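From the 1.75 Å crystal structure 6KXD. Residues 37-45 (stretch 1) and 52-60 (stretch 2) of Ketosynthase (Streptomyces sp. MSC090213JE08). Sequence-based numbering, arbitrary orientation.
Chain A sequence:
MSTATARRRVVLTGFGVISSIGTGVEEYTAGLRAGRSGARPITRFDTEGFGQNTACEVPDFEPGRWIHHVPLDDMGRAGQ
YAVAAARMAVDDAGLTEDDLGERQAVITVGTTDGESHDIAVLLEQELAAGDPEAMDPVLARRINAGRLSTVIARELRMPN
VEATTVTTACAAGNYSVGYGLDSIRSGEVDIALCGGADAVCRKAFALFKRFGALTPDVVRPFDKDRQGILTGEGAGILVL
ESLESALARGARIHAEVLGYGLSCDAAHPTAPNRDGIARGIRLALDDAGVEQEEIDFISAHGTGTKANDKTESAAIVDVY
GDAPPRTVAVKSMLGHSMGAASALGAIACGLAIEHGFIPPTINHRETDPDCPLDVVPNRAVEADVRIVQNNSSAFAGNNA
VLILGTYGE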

ATOM      1  N   SER A  37     -12.242   0.358  26.324  1.00 61.32           N
ATOM      2  CA  SER A  37     -12.219   1.426  25.356  1.00 59.75           C
ATOM      3  C   SER A  37     -10.836   2.048  25.407  1.00 60.92           C
ATOM      4  O   SER A  37     -10.291   2.277  26.475  1.00 55.79           O
ATOM      5  N   GLY A  38     -10.266   2.284  24.225  1.00 52.31           N
ATOM      6  CA  GLY A  38      -8.956   2.856  24.152  1.00 55.15           C
ATOM      7  C   GLY A  38      -8.969   4.361  24.126  1.00 51.50           C
ATOM      8  O   GLY A  38      -7.952   4.964  23.793  1.00 54.93           O
ATOM      9  N   ALA A  39     -10.118   4.991  24.425  1.00 49.86           N
ATOM     10  CA  ALA A  39     -10.258   6.425  24.329  1.00 50.28           C
ATOM     11  C   ALA A  39      -9.481   7.060  25.486  1.00 51.01           C
ATOM     12  O   ALA A  39      -9.617   6.653  26.634  1.00 54.53           O
ATOM     13  N   ARG A  40      -8.698   8.081  25.183  1.00 50.61           N
ATOM     14  CA  ARG A  40      -7.950   8.794  26.207  1.00 55.08           C
ATOM     15  C   ARG A  40      -7.597  10.129  25.607  1.00 56.04           C
ATOM     16  O   ARG A  40      -7.747  10.288  24.399  1.00 54.27           O
ATOM     17  N   PRO A  41      -7.159  11.133  26.402  1.00 56.37           N
ATOM     18  CA  PRO A  41      -6.727  12.389  25.812  1.00 53.85           C
ATOM     19  C   PRO A  41      -5.582  12.151  24.823  1.00 54.32           C
ATOM     20  O   PRO A  41      -4.726  11.258  25.012  1.00 55.67           O
ATOM     21  N   ILE A  42      -5.573  12.986  23.796  1.00 52.91           N
ATOM     22  CA  ILE A  42      -4.482  13.048  22.834  1.00 58.71           C
ATOM     23  C   ILE A  42      -3.260  13.678  23.506  1.00 54.53           C
ATOM     24  O   ILE A  42      -3.372  14.750  24.101  1.00 54.48           O
ATOM     25  N   THR A  43      -2.097  13.027  23.360  1.00 54.53           N
ATOM     26  CA  THR A  43      -0.790  13.554  23.810  1.00 55.06           C
ATOM     27  C   THR A  43       0.128  13.841  22.612  1.00 56.97           C
ATOM     28  O   THR A  43       1.103  14.596  22.726  1.00 52.32           O
ATOM     29  N   ARG A  44      -0.156  13.244  21.446  1.00 56.42           N
ATOM     30  CA  ARG A  44       0.862  13.172  20.390  1.00 50.99           C
ATOM     31  C   ARG A  44       1.080  14.545  19.751  1.00 51.32           C
ATOM     32  O   ARG A  44       2.183  14.860  19.289  1.00 50.21           O
ATOM     33  N   PHE A  45       0.036  15.377  19.753  1.00 48.71           N
ATOM     34  CA  PHE A  45       0.125  16.677  19.171  1.00 51.96           C
ATOM     35  C   PHE A  45      -0.852  17.602  19.900  1.00 49.43           C
ATOM     36  O   PHE A  45      -1.712  17.143  20.642  1.00 50.12           O
ATOM     37  N   GLN A  52     -11.854  19.788  20.841  1.00 59.60           N
ATOM     38  CA  GLN A  52     -11.993  18.354  21.045  1.00 54.86           C
ATOM     39  C   GLN A  52     -10.594  17.743  21.165  1.00 50.86           C
ATOM     40  O   GLN A  52      -9.678  18.291  20.579  1.00 48.75           O
ATOM     41  N   ASN A  53     -10.415  16.731  22.015  1.00 46.27           N
ATOM     42  CA  ASN A  53      -9.017  16.282  22.271  1.00 55.41           C
ATOM     43  C   ASN A  53      -8.933  14.816  22.731  1.00 52.97           C
ATOM     44  O   ASN A  53      -7.964  14.430  23.396  1.00 59.20           O
ATOM     45  N   THR A  54      -9.892  13.983  22.316  1.00 55.11           N
ATOM     46  CA  THR A  54      -9.895  12.556  22.601  1.00 52.30           C
ATOM     47  C   THR A  54      -9.541  11.766  21.328  1.00 53.07           C
ATOM     48  O   THR A  54      -9.978  12.092  20.234  1.00 49.48           O
ATOM     49  N   ALA A  55      -8.760  10.713  21.505  1.00 53.96           N
ATOM     50  CA  ALA A  55      -8.398   9.779  20.446  1.00 51.02           C
ATOM     51  C   ALA A  55      -8.100   8.480  21.162  1.00 53.93           C
ATOM     52  O   ALA A  55      -8.163   8.446  22.389  1.00 53.50           O
ATOM     53  N   CYS A  56      -7.768   7.432  20.416  1.00 46.60           N
ATOM     54  CA  CYS A  56      -7.492   6.161  21.000  1.00 44.27           C
ATOM     55  C   CYS A  56      -6.014   5.855  20.812  1.00 49.67           C
ATOM     56  O   CYS A  56      -5.654   4.968  20.017  1.00 52.67           O
ATOM     57  N   GLU A  57      -5.186   6.599  21.540  1.00 51.53           N
ATOM     58  CA  GLU A  57      -3.758   6.429  21.481  1.00 49.77           C
ATOM     59  C   GLU A  57      -3.349   5.154  22.199  1.00 47.03           C
ATOM     60  O   GLU A  57      -4.074   4.597  23.049  1.00 50.72           O
ATOM     61  N   VAL A  58      -2.158   4.671  21.815  1.00 47.16           N
ATOM     62  CA  VAL A  58      -1.471   3.679  22.571  1.00 49.65           C
ATOM     63  C   VAL A  58      -0.850   4.435  23.741  1.00 46.60           C
ATOM     64  O   VAL A  58      -0.105   5.405  23.565  1.00 49.38           O
ATOM     65  N   PRO A  59      -1.206   4.063  24.979  1.00 56.84           N
ATOM     66  CA  PRO A  59      -0.892   4.910  26.136  1.00 60.73           C
ATOM     67  C   PRO A  59       0.592   4.929  26.555  1.00 66.53           C
ATOM     68  O   PRO A  59       1.147   6.025  26.781  1.00 64.33           O
ATOM     69  N   ASP A  60       1.220   3.748  26.623  1.00 57.74           N
ATOM     70  CA  ASP A  60       2.479   3.608  27.342  1.00 71.88           C
ATOM     71  C   ASP A  60       3.445   2.715  26.555  1.00 73.87           C
ATOM     72  O   ASP A  60       4.005   1.756  27.088  1.00 75.04           O
TER

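What sets the frame on which these side chains pack? A short antiparallel pairing does: R40 N donates to A55 O at 2.9 Å, A55 N returns to R40 O at 3.1 Å, and I42 N reaches N53 O at 2.8 Å. R40 and A55 form the hydrogen-bonded pair and their side chains leave the same face, whereas those of P41 and T54 diverge.

Where does E57 go? Its CA-to-CB bond points toward stretch 1, and chi1 m (-79°) with chi2 t extends the chain so that the carboxylate meets the backbone turn at T43 and R44. E57 OE2 accepts from T43 N at 2.8 Å and from R44 N at 3.0 Å; E57 OE1 takes the hydroxyl of T43, with OG1 to OE1 2.6 Å, plus a weak bond from T43 N at 3.3 Å. The p rotamer of T43 (61°) places OG1 for that short bond.

How do the two arginines differ? R40, p-t-p over its first three chi angles, leaves on the face it shares with A55, but its end comes back toward stretch 2, so that NH1 donates to E57 O at 2.7 Å while P59 CB covers one guanidinium face, 3.5 Å from R40 NE. R44 starts toward stretch 2 with chi1 t, then bends through p at chi2 and chi3. Its guanidinium lies face-on to the carboxylate: the salt bridge from R44 NH2 to E57 OE1 is long, 3.8 Å, and rests on charge alone, since no N-H points at the oxygen.

What fills the apolar space? I42, in the m,t rotamer, brings CG1 to 3.4 Å from A55 CB, a tight fit against a small methyl. Farther along, A39 CB lies 4.2 Å from C56 SG and 3.9 Å from T54 CG2; C56 and T54 both adopt chi1 m.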

ATOM      1  CB  SER A  37     -13.289   2.457  25.582  1.00 60.67           C
ATOM      2  OG  SER A  37     -12.920   3.683  24.982  1.00 56.56           O
ATOM      3  CB  ALA A  39     -11.733   6.817  24.355  1.00 46.82           C
ATOM      4  CB  ARG A  40      -6.700   8.017  26.631  1.00 56.32           C
ATOM      5  CG  ARG A  40      -5.828   7.539  25.477  1.00 57.57           C
ATOM      6  CD  ARG A  40      -4.649   6.687  25.927  1.00 55.19           C
ATOM      7  NE  ARG A  40      -5.067   5.623  26.817  1.00 61.99           N
ATOM      8  CZ  ARG A  40      -5.550   4.450  26.442  1.00 60.35           C
ATOM      9  NH1 ARG A  40      -5.619   4.123  25.167  1.00 65.17           N
ATOM     10  NH2 ARG A  40      -5.933   3.593  27.362  1.00 58.48           N
ATOM     11  CB  PRO A  41      -6.255  13.247  26.990  1.00 55.12           C
ATOM     12  CG  PRO A  41      -6.933  12.608  28.197  1.00 55.20           C
ATOM     13  CD  PRO A  41      -7.077  11.134  27.875  1.00 56.98           C
ATOM     14  CB  ILE A  42      -4.888  13.885  21.613  1.00 56.28           C
ATOM     15  CG1 ILE A  42      -6.015  13.243  20.801  1.00 53.25           C
ATOM     16  CG2 ILE A  42      -3.676  14.178  20.749  1.00 61.05           C
ATOM     17  CD1 ILE A  42      -6.595  14.189  19.746  1.00 54.48           C
ATOM     18  CB  THR A  43      -0.141  12.555  24.775  1.00 54.26           C
ATOM     19  OG1 THR A  43       0.067  11.334  24.068  1.00 57.38           O
ATOM     20  CG2 THR A  43      -0.979  12.252  26.002  1.00 55.10           C
ATOM     21  CB  ARG A  44       0.500  12.139  19.321  1.00 54.26           C
ATOM     22  CG  ARG A  44       1.693  11.777  18.442  1.00 54.73           C
ATOM     23  CD  ARG A  44       2.765  10.953  19.150  1.00 59.99           C
ATOM     24  NE  ARG A  44       2.196   9.978  20.084  1.00 57.31           N
ATOM     25  CZ  ARG A  44       1.442   8.951  19.728  1.00 55.37           C
ATOM     26  NH1 ARG A  44       1.260   8.688  18.445  1.00 58.30           N
ATOM     27  NH2 ARG A  44       0.862   8.204  20.647  1.00 54.85           N
ATOM     28  CB  PHE A  45      -0.180  16.620  17.668  1.00 50.85           C
ATOM     29  CG  PHE A  45      -1.583  16.182  17.363  1.00 50.12           C
ATOM     30  CD1 PHE A  45      -2.593  17.123  17.251  1.00 53.97           C
ATOM     31  CD2 PHE A  45      -1.900  14.837  17.230  1.00 53.00           C
ATOM     32  CE1 PHE A  45      -3.899  16.725  17.003  1.00 54.20           C
ATOM     33  CE2 PHE A  45      -3.205  14.445  16.993  1.00 52.63           C
ATOM     34  CZ  PHE A  45      -4.203  15.387  16.895  1.00 56.40           C
ATOM     35  CB  GLN A  52     -12.691  17.768  19.829  1.00 64.34           C
ATOM     36  CG  GLN A  52     -13.582  16.596  20.139  1.00 64.14           C
ATOM     37  CD  GLN A  52     -14.177  16.135  18.832  1.00 64.44           C
ATOM     38  OE1 GLN A  52     -14.669  16.942  18.031  1.00 62.12           O
ATOM     39  NE2 GLN A  52     -14.104  14.836  18.601  1.00 58.85           N
ATOM     40  CB  ASN A  53      -8.307  17.203  23.269  1.00 62.28           C
ATOM     41  CG  ASN A  53      -8.584  16.795  24.696  1.00 65.65           C
ATOM     42  OD1 ASN A  53      -9.675  16.323  24.994  1.00 65.79           O
ATOM     43  ND2 ASN A  53      -7.575  16.863  25.548  1.00 70.20           N
ATOM     44  CB  THR A  54     -11.262  12.100  23.110  1.00 56.46           C
ATOM     45  OG1 THR A  54     -11.579  12.914  24.246  1.00 60.93           O
ATOM     46  CG2 THR A  54     -11.302  10.631  23.458  1.00 55.66           C
ATOM     47  CB  ALA A  55      -7.223  10.290  19.675  1.00 51.80           C
ATOM     48  CB  CYS A  56      -8.334   5.044  20.404  1.00 48.90           C
ATOM     49  SG  CYS A  56     -10.097   5.220  20.796  1.00 52.95           S
ATOM     50  CB  GLU A  57      -3.015   7.590  22.120  1.00 50.76           C
ATOM     51  CG  GLU A  57      -2.931   8.801  21.250  1.00 51.41           C
ATOM     52  CD  GLU A  57      -2.218   9.947  21.929  1.00 53.77           C
ATOM     53  OE1 GLU A  57      -1.691   9.719  23.044  1.00 58.55           O
ATOM     54  OE2 GLU A  57      -2.163  11.045  21.349  1.00 56.46           O
ATOM     55  CB  VAL A  58      -0.425   2.902  21.749  1.00 45.46           C
ATOM     56  CG1 VAL A  58       0.488   2.064  22.633  1.00 50.60           C
ATOM     57  CG2 VAL A  58      -1.098   2.005  20.721  1.00 48.79           C
ATOM     58  CB  PRO A  59      -1.810   4.292  27.208  1.00 53.76           C
ATOM     59  CG  PRO A  59      -1.895   2.851  26.851  1.00 56.82           C
ATOM     60  CD  PRO A  59      -1.946   2.844  25.335  1.00 50.59           C
ATOM     61  CB  ASP A  60       2.239   3.090  28.766  1.00 81.47           C
ATOM     62  CG  ASP A  60       1.790   4.162  29.752  1.00 85.78           C
ATOM     63  OD1 ASP A  60       2.319   5.299  29.680  1.00 87.26           O
ATOM     64  OD2 ASP A  60       0.908   3.860  30.582  1.00 87.87           O
TER